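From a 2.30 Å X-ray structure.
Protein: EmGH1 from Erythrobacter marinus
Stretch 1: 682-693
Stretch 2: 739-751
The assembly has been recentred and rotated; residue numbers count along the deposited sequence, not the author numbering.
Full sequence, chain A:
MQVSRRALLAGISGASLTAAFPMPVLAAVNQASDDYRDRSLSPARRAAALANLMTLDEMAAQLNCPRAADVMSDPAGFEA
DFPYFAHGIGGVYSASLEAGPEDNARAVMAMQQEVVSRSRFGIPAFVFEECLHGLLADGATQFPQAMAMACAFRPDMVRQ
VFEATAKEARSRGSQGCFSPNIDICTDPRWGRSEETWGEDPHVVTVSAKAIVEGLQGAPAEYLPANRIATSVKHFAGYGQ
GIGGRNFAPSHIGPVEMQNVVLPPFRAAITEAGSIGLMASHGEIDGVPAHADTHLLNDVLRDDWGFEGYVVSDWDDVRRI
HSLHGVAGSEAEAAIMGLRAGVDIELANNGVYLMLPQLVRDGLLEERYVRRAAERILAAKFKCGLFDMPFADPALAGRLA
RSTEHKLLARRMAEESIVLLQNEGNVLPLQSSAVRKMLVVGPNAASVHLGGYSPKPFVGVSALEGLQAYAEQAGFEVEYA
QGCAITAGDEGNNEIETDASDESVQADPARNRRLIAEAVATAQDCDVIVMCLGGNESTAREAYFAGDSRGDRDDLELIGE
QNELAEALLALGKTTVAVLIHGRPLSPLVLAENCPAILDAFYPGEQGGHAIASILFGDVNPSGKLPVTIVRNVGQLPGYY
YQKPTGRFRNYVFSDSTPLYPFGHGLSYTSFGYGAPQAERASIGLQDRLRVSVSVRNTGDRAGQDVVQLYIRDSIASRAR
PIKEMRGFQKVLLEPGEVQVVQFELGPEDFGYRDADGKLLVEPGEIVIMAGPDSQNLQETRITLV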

ATOM      1  N   SER A 682      21.559  -5.691 -32.447  1.00 35.00           N
ATOM      2  CA  SER A 682      20.199  -6.076 -32.790  1.00 35.20           C
ATOM      3  C   SER A 682      20.103  -7.594 -32.872  1.00 34.96           C
ATOM      4  O   SER A 682      20.928  -8.236 -33.530  1.00 34.14           O
ATOM      5  CB  SER A 682      19.787  -5.438 -34.118  1.00 29.19           C
ATOM      6  OG  SER A 682      18.411  -5.637 -34.340  1.00 43.72           O
ATOM      7  N   ILE A 683      19.096  -8.162 -32.211  1.00 29.12           N
ATOM      8  CA  ILE A 683      18.891  -9.604 -32.165  1.00 31.19           C
ATOM      9  C   ILE A 683      17.424  -9.906 -32.452  1.00 32.14           C
ATOM     10  O   ILE A 683      16.568  -9.019 -32.458  1.00 29.87           O
ATOM     11  CB  ILE A 683      19.300 -10.216 -30.809  1.00 31.07           C
ATOM     12  CG1 ILE A 683      18.333  -9.745 -29.717  1.00 32.45           C
ATOM     13  CG2 ILE A 683      20.744  -9.873 -30.493  1.00 28.85           C
ATOM     14  CD1 ILE A 683      18.543 -10.374 -28.355  1.00 26.65           C
ATOM     15  N   GLY A 684      17.144 -11.188 -32.700  1.00 34.20           N
ATOM     16  CA  GLY A 684      15.779 -11.621 -32.908  1.00 23.16           C
ATOM     17  C   GLY A 684      15.050 -11.903 -31.607  1.00 32.47           C
ATOM     18  O   GLY A 684      15.665 -12.097 -30.554  1.00 32.44           O
ATOM     19  N   LEU A 685      13.741 -11.974 -31.667  1.00 28.01           N
ATOM     20  CA  LEU A 685      12.916 -12.118 -30.501  1.00 28.57           C
ATOM     21  C   LEU A 685      13.226 -13.321 -29.682  1.00 33.73           C
ATOM     22  O   LEU A 685      13.062 -13.313 -28.523  1.00 34.63           O
ATOM     23  CB  LEU A 685      11.445 -12.104 -30.852  1.00 28.11           C
ATOM     24  CG  LEU A 685      10.833 -10.939 -31.589  1.00 28.48           C
ATOM     25  CD1 LEU A 685       9.376 -11.169 -31.772  1.00 24.68           C
ATOM     26  CD2 LEU A 685      11.076  -9.610 -30.943  1.00 35.13           C
ATOM     27  N   GLN A 686      13.654 -14.377 -30.303  1.00 34.75           N
ATOM     28  CA  GLN A 686      13.964 -15.591 -29.555  1.00 35.11           C
ATOM     29  C   GLN A 686      15.452 -15.788 -29.291  1.00 31.91           C
ATOM     30  O   GLN A 686      15.827 -16.806 -28.705  1.00 36.57           O
ATOM     31  CB  GLN A 686      13.398 -16.808 -30.288  1.00 33.18           C
ATOM     32  CG  GLN A 686      11.871 -16.833 -30.275  1.00 39.37           C
ATOM     33  CD  GLN A 686      11.293 -16.675 -28.862  1.00 58.93           C
ATOM     34  OE1 GLN A 686      11.709 -17.368 -27.922  1.00 53.91           O
ATOM     35  NE2 GLN A 686      10.336 -15.754 -28.709  1.00 48.87           N
ATOM     36  N   ASP A 687      16.298 -14.839 -29.674  1.00 29.89           N
ATOM     37  CA  ASP A 687      17.738 -14.998 -29.515  1.00 29.12           C
ATOM     38  C   ASP A 687      18.183 -14.749 -28.084  1.00 32.89           C
ATOM     39  O   ASP A 687      17.548 -14.007 -27.328  1.00 31.01           O
ATOM     40  CB  ASP A 687      18.494 -14.037 -30.428  1.00 32.27           C
ATOM     41  CG  ASP A 687      18.302 -14.360 -31.881  1.00 35.91           C
ATOM     42  OD1 ASP A 687      17.771 -15.455 -32.163  1.00 39.78           O
ATOM     43  OD2 ASP A 687      18.681 -13.530 -32.734  1.00 37.20           O
ATOM     44  N   ARG A 688      19.301 -15.373 -27.723  1.00 28.88           N
ATOM     45  CA  ARG A 688      20.046 -15.031 -26.523  1.00 25.61           C
ATOM     46  C   ARG A 688      21.162 -14.049 -26.877  1.00 31.98           C
ATOM     47  O   ARG A 688      21.627 -13.996 -28.017  1.00 33.88           O
ATOM     48  CB  ARG A 688      20.626 -16.284 -25.866  1.00 33.20           C
ATOM     49  CG  ARG A 688      19.565 -17.324 -25.538  1.00 41.29           C
ATOM     50  CD  ARG A 688      20.087 -18.391 -24.603  1.00 32.98           C
ATOM     51  NE  ARG A 688      20.428 -17.864 -23.284  1.00 41.57           N
ATOM     52  CZ  ARG A 688      19.550 -17.607 -22.318  1.00 36.53           C
ATOM     53  NH1 ARG A 688      18.252 -17.809 -22.512  1.00 42.25           N
ATOM     54  NH2 ARG A 688      19.972 -17.137 -21.153  1.00 37.51           N
ATOM     55  N   LEU A 689      21.591 -13.269 -25.886  1.00 30.40           N
ATOM     56  CA  LEU A 689      22.549 -12.191 -26.097  1.00 30.38           C
ATOM     57  C   LEU A 689      23.619 -12.228 -25.017  1.00 31.12           C
ATOM     58  O   LEU A 689      23.307 -12.274 -23.822  1.00 26.45           O
ATOM     59  CB  LEU A 689      21.853 -10.827 -26.084  1.00 25.98           C
ATOM     60  CG  LEU A 689      22.769  -9.610 -26.235  1.00 33.67           C
ATOM     61  CD1 LEU A 689      23.274  -9.512 -27.668  1.00 27.89           C
ATOM     62  CD2 LEU A 689      22.043  -8.337 -25.834  1.00 26.68           C
ATOM     63  N   ARG A 690      24.875 -12.192 -25.431  1.00 25.93           N
ATOM     64  CA  ARG A 690      25.970 -12.100 -24.482  1.00 32.88           C
ATOM     65  C   ARG A 690      26.283 -10.635 -24.185  1.00 27.86           C
ATOM     66  O   ARG A 690      26.284  -9.792 -25.086  1.00 24.97           O
ATOM     67  CB  ARG A 690      27.201 -12.822 -25.026  1.00 29.06           C
ATOM     68  CG  ARG A 690      26.926 -14.286 -25.327  1.00 43.37           C
ATOM     69  CD  ARG A 690      28.197 -15.104 -25.290  1.00 36.45           C
ATOM     70  NE  ARG A 690      28.997 -14.864 -26.481  1.00 57.97           N
ATOM     71  CZ  ARG A 690      30.088 -15.553 -26.802  1.00 70.57           C
ATOM     72  NH1 ARG A 690      30.521 -16.527 -26.007  1.00 65.49           N
ATOM     73  NH2 ARG A 690      30.750 -15.258 -27.916  1.00 65.49           N
ATOM     74  N   VAL A 691      26.521 -10.338 -22.911  1.00 23.47           N
ATOM     75  CA  VAL A 691      26.880  -9.000 -22.461  1.00 25.15           C
ATOM     76  C   VAL A 691      28.046  -9.119 -21.485  1.00 28.19           C
ATOM     77  O   VAL A 691      28.021  -9.968 -20.590  1.00 26.18           O
ATOM     78  CB  VAL A 691      25.684  -8.285 -21.803  1.00 26.21           C
ATOM     79  CG1 VAL A 691      26.118  -6.936 -21.250  1.00 25.61           C
ATOM     80  CG2 VAL A 691      24.551  -8.101 -22.810  1.00 19.44           C
ATOM     81  N   SER A 692      29.067  -8.276 -21.651  1.00 26.44           N
ATOM     82  CA  SER A 692      30.216  -8.289 -20.758  1.00 29.27           C
ATOM     83  C   SER A 692      30.375  -6.943 -20.060  1.00 28.78           C
ATOM     84  O   SER A 692      29.968  -5.899 -20.581  1.00 24.49           O
ATOM     85  CB  SER A 692      31.505  -8.617 -21.500  1.00 23.44           C
ATOM     86  OG  SER A 692      31.875  -7.545 -22.343  1.00 29.37           O
ATOM     87  N   VAL A 693      30.977  -6.987 -18.873  1.00 23.99           N
ATOM     88  CA  VAL A 693      31.190  -5.823 -18.018  1.00 26.10           C
ATOM     89  C   VAL A 693      32.569  -5.964 -17.393  1.00 27.04           C
ATOM     90  O   VAL A 693      32.814  -6.924 -16.657  1.00 26.37           O
ATOM     91  CB  VAL A 693      30.139  -5.716 -16.898  1.00 26.43           C
ATOM     92  CG1 VAL A 693      30.353  -4.435 -16.073  1.00 25.72           C
ATOM     93  CG2 VAL A 693      28.729  -5.806 -17.450  1.00 29.40           C
ATOM     94  N   GLN A 739      38.684  -8.031 -14.265  1.00 27.92           N
ATOM     95  CA  GLN A 739      37.938  -9.157 -14.803  1.00 31.17           C
ATOM     96  C   GLN A 739      36.820  -8.668 -15.713  1.00 34.84           C
ATOM     97  O   GLN A 739      36.200  -7.626 -15.465  1.00 31.95           O
ATOM     98  CB  GLN A 739      37.365 -10.038 -13.697  1.00 37.80           C
ATOM     99  CG  GLN A 739      38.392 -10.983 -13.091  1.00 45.55           C
ATOM    100  CD  GLN A 739      37.805 -11.838 -11.986  1.00 42.33           C
ATOM    101  OE1 GLN A 739      36.615 -12.157 -12.002  1.00 44.81           O
ATOM    102  NE2 GLN A 739      38.639 -12.207 -11.012  1.00 41.89           N
ATOM    103  N   VAL A 740      36.582  -9.427 -16.772  1.00 30.75           N
ATOM    104  CA  VAL A 740      35.507  -9.167 -17.716  1.00 26.01           C
ATOM    105  C   VAL A 740      34.415 -10.186 -17.396  1.00 33.88           C
ATOM    106  O   VAL A 740      34.498 -11.355 -17.791  1.00 29.86           O
ATOM    107  CB  VAL A 740      36.003  -9.259 -19.161  1.00 25.08           C
ATOM    108  CG1 VAL A 740      34.891  -8.942 -20.150  1.00 28.25           C
ATOM    109  CG2 VAL A 740      37.197  -8.316 -19.379  1.00 29.53           C
ATOM    110  N   VAL A 741      33.407  -9.758 -16.626  1.00 30.38           N
ATOM    111  CA  VAL A 741      32.302 -10.631 -16.238  1.00 27.07           C
ATOM    112  C   VAL A 741      31.381 -10.841 -17.430  1.00 30.75           C
ATOM    113  O   VAL A 741      31.049  -9.896 -18.154  1.00 28.41           O
ATOM    114  CB  VAL A 741      31.541 -10.040 -15.044  1.00 25.59           C
ATOM    115  CG1 VAL A 741      30.351 -10.903 -14.692  1.00 27.65           C
ATOM    116  CG2 VAL A 741      32.457  -9.936 -13.863  1.00 27.24           C
ATOM    117  N   GLN A 742      30.975 -12.088 -17.655  1.00 33.92           N
ATOM    118  CA  GLN A 742      30.132 -12.439 -18.790  1.00 28.88           C
ATOM    119  C   GLN A 742      28.727 -12.753 -18.297  1.00 29.38           C
ATOM    120  O   GLN A 742      28.556 -13.511 -17.337  1.00 28.16           O
ATOM    121  CB  GLN A 742      30.714 -13.633 -19.550  1.00 33.48           C
ATOM    122  CG  GLN A 742      32.099 -13.367 -20.133  1.00 27.24           C
ATOM    123  CD  GLN A 742      32.039 -12.554 -21.413  1.00 28.96           C
ATOM    124  OE1 GLN A 742      30.996 -12.469 -22.061  1.00 35.14           O
ATOM    125  NE2 GLN A 742      33.160 -11.956 -21.788  1.00 28.06           N
ATOM    126  N   PHE A 743      27.727 -12.154 -18.940  1.00 25.07           N
ATOM    127  CA  PHE A 743      26.328 -12.483 -18.710  1.00 26.64           C
ATOM    128  C   PHE A 743      25.684 -12.929 -20.017  1.00 25.83           C
ATOM    129  O   PHE A 743      26.142 -12.594 -21.118  1.00 25.86           O
ATOM    130  CB  PHE A 743      25.543 -11.284 -18.156  1.00 21.35           C
ATOM    131  CG  PHE A 743      26.047 -10.765 -16.841  1.00 22.45           C
ATOM    132  CD1 PHE A 743      25.658 -11.358 -15.658  1.00 21.58           C
ATOM    133  CD2 PHE A 743      26.878  -9.661 -16.789  1.00 24.42           C
ATOM    134  CE1 PHE A 743      26.106 -10.873 -14.433  1.00 23.36           C
ATOM    135  CE2 PHE A 743      27.327  -9.173 -15.576  1.00 27.21           C
ATOM    136  CZ  PHE A 743      26.937  -9.783 -14.395  1.00 24.37           C
ATOM    137  N   GLU A 744      24.581 -13.654 -19.901  1.00 27.20           N
ATOM    138  CA  GLU A 744      23.807 -13.993 -21.089  1.00 34.03           C
ATOM    139  C   GLU A 744      22.333 -13.785 -20.792  1.00 27.00           C
ATOM    140  O   GLU A 744      21.824 -14.278 -19.780  1.00 33.83           O
ATOM    141  CB  GLU A 744      24.071 -15.436 -21.553  1.00 28.46           C
ATOM    142  CG  GLU A 744      23.662 -15.668 -23.014  1.00 39.41           C
ATOM    143  CD  GLU A 744      24.058 -17.037 -23.560  1.00 39.60           C
ATOM    144  OE1 GLU A 744      23.179 -17.915 -23.647  1.00 48.14           O
ATOM    145  OE2 GLU A 744      25.242 -17.230 -23.918  1.00 53.55           O
ATOM    146  N   LEU A 745      21.656 -13.056 -21.674  1.00 21.11           N
ATOM    147  CA  LEU A 745      20.241 -12.756 -21.539  1.00 26.31           C
ATOM    148  C   LEU A 745      19.462 -13.405 -22.673  1.00 32.65           C
ATOM    149  O   LEU A 745      20.000 -13.645 -23.758  1.00 28.34           O
ATOM    150  CB  LEU A 745      20.016 -11.240 -21.539  1.00 25.81           C
ATOM    151  CG  LEU A 745      20.585 -10.564 -20.300  1.00 25.26           C
ATOM    152  CD1 LEU A 745      20.470  -9.067 -20.426  1.00 31.71           C
ATOM    153  CD2 LEU A 745      19.827 -11.062 -19.102  1.00 22.66           C
ATOM    154  N   GLY A 746      18.188 -13.685 -22.422  1.00 35.62           N
ATOM    155  CA  GLY A 746      17.330 -14.246 -23.441  1.00 26.76           C
ATOM    156  C   GLY A 746      15.881 -13.814 -23.337  1.00 28.32           C
ATOM    157  O   GLY A 746      15.525 -12.891 -22.591  1.00 25.11           O
ATOM    158  N   PRO A 747      15.013 -14.499 -24.093  1.00 32.42           N
ATOM    159  CA  PRO A 747      13.580 -14.139 -24.120  1.00 25.54           C
ATOM    160  C   PRO A 747      12.926 -14.043 -22.754  1.00 26.38           C
ATOM    161  O   PRO A 747      12.090 -13.162 -22.529  1.00 21.77           O
ATOM    162  CB  PRO A 747      12.957 -15.283 -24.935  1.00 27.32           C
ATOM    163  CG  PRO A 747      14.073 -15.787 -25.790  1.00 31.49           C
ATOM    164  CD  PRO A 747      15.313 -15.663 -24.946  1.00 29.58           C
ATOM    165  N   GLU A 748      13.257 -14.961 -21.848  1.00 24.27           N
ATOM    166  CA  GLU A 748      12.693 -14.929 -20.508  1.00 26.85           C
ATOM    167  C   GLU A 748      13.159 -13.709 -19.740  1.00 25.72           C
ATOM    168  O   GLU A 748      12.530 -13.343 -18.744  1.00 26.25           O
ATOM    169  CB  GLU A 748      13.068 -16.204 -19.741  1.00 23.97           C
ATOM    170  CG  GLU A 748      14.523 -16.234 -19.261  1.00 37.63           C
ATOM    171  CD  GLU A 748      15.536 -16.771 -20.303  1.00 43.52           C
ATOM    172  OE1 GLU A 748      15.231 -16.759 -21.523  1.00 33.88           O
ATOM    173  OE2 GLU A 748      16.647 -17.197 -19.882  1.00 42.91           O
ATOM    174  N   ASP A 749      14.235 -13.066 -20.188  1.00 25.47           N
ATOM    175  CA  ASP A 749      14.747 -11.871 -19.535  1.00 25.00           C
ATOM    176  C   ASP A 749      14.172 -10.601 -20.140  1.00 28.90           C
ATOM    177  O   ASP A 749      13.820  -9.673 -19.407  1.00 23.27           O
ATOM    178  CB  ASP A 749      16.273 -11.843 -19.621  1.00 20.28           C
ATOM    179  CG  ASP A 749      16.902 -13.028 -18.927  1.00 28.01           C
ATOM    180  OD1 ASP A 749      16.626 -13.217 -17.723  1.00 35.45           O
ATOM    181  OD2 ASP A 749      17.643 -13.785 -19.587  1.00 31.13           O
ATOM    182  N   PHE A 750      14.060 -10.566 -21.470  1.00 21.75           N
ATOM    183  CA  PHE A 750      13.648  -9.373 -22.193  1.00 21.26           C
ATOM    184  C   PHE A 750      12.137  -9.192 -22.248  1.00 28.64           C
ATOM    185  O   PHE A 750      11.667  -8.073 -22.465  1.00 27.70           O
ATOM    186  CB  PHE A 750      14.180  -9.433 -23.619  1.00 26.83           C
ATOM    187  CG  PHE A 750      15.668  -9.416 -23.714  1.00 27.70           C
ATOM    188  CD1 PHE A 750      16.414  -8.568 -22.917  1.00 26.12           C
ATOM    189  CD2 PHE A 750      16.326 -10.242 -24.617  1.00 27.87           C
ATOM    190  CE1 PHE A 750      17.794  -8.529 -23.022  1.00 26.59           C
ATOM    191  CE2 PHE A 750      17.705 -10.217 -24.730  1.00 30.26           C
ATOM    192  CZ  PHE A 750      18.442  -9.356 -23.937  1.00 36.31           C
ATOM    193  N   GLY A 751      11.366 -10.267 -22.096  1.00 26.21           N
ATOM    194  CA  GLY A 751       9.929 -10.202 -22.171  1.00 16.73           C
ATOM    195  C   GLY A 751       9.302 -10.197 -20.793  1.00 24.24           C
ATOM    196  O   GLY A 751       9.973 -10.075 -19.770  1.00 23.80           O
TER
HETATM  197  O   HOH W   1      33.645  -9.757 -24.145  1.00 47.52           O

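Strands 689-693 and 739-745 run antiparallel, their axes approaching to 4.6 Å, and pair through three hydrogen-bonded couples. Leu689 N donates to Leu745 O (2.7 Å) and Leu745 N to Leu689 O (2.8 Å); the same two-way exchange links Val691 with Phe743 and Val693 with Val741, at 2.8 to 3.0 Å between each backbone N and its partner's O. Beyond the ladder, a type I turn from Gly684 to Asp687 lies near the short helix 747-750, and Pro747 CG packs 3.6 Å from Gln686 O.

Alternation along the strands separates the side chains. Leu689, Val691, Val693, Val741, Phe743 and Leu745 share one face, where Val693 CG2 meets the edge of the Phe743 ring (4.1 Å from CE2). The helix extends this apolar packing: buried Phe750 receives Ile683 CD1 at 3.7 Å from CE2 and Leu689 CD2 at 4.2 Å from CZ.

Polar residues occupy the other face, including Ser692 and Gln742, which a water bridges, weakly at Ser692 OG. Arg688, just before the strand, reaches two acids near its guanidinium plane, forming salt bridges from NE to Glu744 OE1 (2.8 Å) and NH1 to Glu748 OE2 (3.1 Å). One guanidinium face covers Gly746 CA; a CB there would clash with Arg688 NH1, so glycine leaves room for the arginine.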